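PDB 7JID: UDP-L-Rhamnose Synthase from Acanthamoeba polyphaga mimivirus, which synthesises UDP-L-rhamnose, acting as an NADP-dependent oxidoreductase of the RmlD-like family on a UDP-linked sugar. Local coordinates for the interface of chains A and B. Coordinates in Å, arbitrary orientation; residue numbers count along the deposited sequence, not the author numbering. Chains: chain A/B, UDP-L-Rhamnose Synthase.

The interface of chains A and B. Residues chain A 40, 88, 92, 95-96; chain B 131, 148, 152.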
# COMPACT_ATOMS: atom_id res chain seq x y z
N GLU A 40 -1.25 11.67 -9.77
CA GLU A 40 -2.61 11.34 -10.27
C GLU A 40 -3.16 12.51 -11.09
O GLU A 40 -3.82 12.29 -12.08
CB GLU A 40 -3.56 10.90 -9.16
CG GLU A 40 -3.89 11.94 -8.10
CD GLU A 40 -2.67 12.36 -7.32
OE1 GLU A 40 -1.93 11.48 -6.79
OE2 GLU A 40 -2.41 13.57 -7.31
N TYR A 88 0.89 2.46 -5.29
CA TYR A 88 0.14 3.72 -5.51
C TYR A 88 0.01 4.07 -6.99
O TYR A 88 -1.15 4.37 -7.45
CB TYR A 88 0.71 4.87 -4.68
CG TYR A 88 -0.13 6.12 -4.76
CD1 TYR A 88 -1.39 6.17 -4.16
CD2 TYR A 88 0.24 7.18 -5.55
CE1 TYR A 88 -2.20 7.28 -4.26
CE2 TYR A 88 -0.57 8.32 -5.65
CZ TYR A 88 -1.81 8.35 -5.04
OH TYR A 88 -2.63 9.43 -5.21
N CYS A 92 -3.49 4.49 -9.17
CA CYS A 92 -3.86 5.78 -9.82
C CYS A 92 -4.28 5.51 -11.27
O CYS A 92 -5.39 5.97 -11.72
CB CYS A 92 -2.69 6.75 -9.80
SG CYS A 92 -2.41 7.47 -8.16
N PHE A 95 -7.75 3.75 -11.24
CA PHE A 95 -8.88 4.65 -10.93
C PHE A 95 -9.16 5.52 -12.14
O PHE A 95 -10.34 5.72 -12.49
CB PHE A 95 -8.60 5.56 -9.74
CG PHE A 95 -8.83 4.90 -8.40
CD1 PHE A 95 -10.08 4.51 -8.02
CD2 PHE A 95 -7.78 4.66 -7.54
CE1 PHE A 95 -10.30 3.85 -6.82
CE2 PHE A 95 -8.00 4.06 -6.32
CZ PHE A 95 -9.25 3.63 -5.96
N ILE A 96 -8.13 6.09 -12.72
CA ILE A 96 -8.30 7.10 -13.80
C ILE A 96 -8.69 6.40 -15.10
O ILE A 96 -9.64 6.88 -15.79
CB ILE A 96 -7.04 7.97 -13.94
CG1 ILE A 96 -6.80 8.82 -12.68
CG2 ILE A 96 -7.15 8.84 -15.17
CD1 ILE A 96 -5.41 9.43 -12.66
N LYS B 131 -0.18 17.00 -0.44
CA LYS B 131 0.37 15.61 -0.46
C LYS B 131 1.29 15.43 0.73
O LYS B 131 1.86 16.39 1.24
CB LYS B 131 1.20 15.35 -1.72
CG LYS B 131 0.57 15.77 -3.03
CD LYS B 131 -0.78 15.23 -3.24
CE LYS B 131 -1.21 15.44 -4.68
NZ LYS B 131 -2.66 15.18 -4.88
N ARG B 148 -3.81 9.55 0.45
CA ARG B 148 -3.92 9.91 -0.98
C ARG B 148 -5.02 9.05 -1.60
O ARG B 148 -5.85 9.59 -2.35
CB ARG B 148 -2.56 9.74 -1.65
CG ARG B 148 -1.51 10.64 -1.04
CD ARG B 148 -0.22 10.46 -1.78
NE ARG B 148 -0.33 11.03 -3.10
CZ ARG B 148 0.65 11.05 -4.01
NH1 ARG B 148 1.84 10.55 -3.73
NH2 ARG B 148 0.43 11.60 -5.19
N PHE B 152 -9.59 9.44 -3.80
CA PHE B 152 -10.34 8.88 -4.96
C PHE B 152 -11.77 8.52 -4.55
O PHE B 152 -12.55 8.12 -5.46
CB PHE B 152 -9.65 7.65 -5.58
CG PHE B 152 -8.36 7.95 -6.29
CD1 PHE B 152 -8.36 8.43 -7.58
CD2 PHE B 152 -7.15 7.65 -5.68
CE1 PHE B 152 -7.18 8.74 -8.22
CE2 PHE B 152 -5.96 7.93 -6.33
CZ PHE B 152 -5.98 8.48 -7.59
O HOH W 1 -5.12 10.95 -4.72
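Helix 79-99 of chain A packs against helix 138-150 and the 3-10 turn 151-153 of chain B in a two-fold symmetric helix-to-helix interface, where A:Phe95 stacks on B:Phe152 and A:Glu40 is clasped by B:Arg148 and B:Lys131. The phenyl planes lie 10° apart with centroids separated by 4.4 Å, which defines an offset parallel stack; the offset brings B:Phe152 CB over the centre of the A:Phe95 ring. The far end of B:Phe152 reaches past the stack, its CZ lying 3.8 Å from the thiol SG of A:Cys92 and also touching A:Glu40 CB. Two ion pairs hold the carboxylate of A:Glu40, one through each oxygen. B:Arg148 NH2 donates to the syn lone pair of A:Glu40 OE1 at 2.8 Å in a bent bond, the acceptor tilted from the guanidinium plane, with the guanidinium and carboxylate planes turned 78° apart. B:Lys131 NZ instead meets A:Glu40 OE2 from above the carboxylate plane, at 2.9 Å. A:Tyr88 OH donates to A:Glu40 OE1 at 2.7 Å from the anti side, tilted out of the carboxylate plane; OE1 thus accepts from a donor of each chain, which should restrain the rotation of the carboxylate. With CG anti to the backbone N (chi1 -173°), the A:Tyr88 ring points toward B:Arg148, and A:Tyr88 CE2 sits 3.4 Å from B:Arg148 CZ, over the centre of the guanidinium face, the two planes inclined rather than parallel. The bend of B:Arg148 at chi3 turns its head toward the glutamate. A water also links the A:Tyr88 hydroxyl to the main-chain O of B:Arg148. In the fold, A:Glu40 starts helix 40-50 beside helix 79-99, while B:Lys131 reaches in from a loop; the two-fold axis repeats the patch with the chains exchanged, consistent with a dimer.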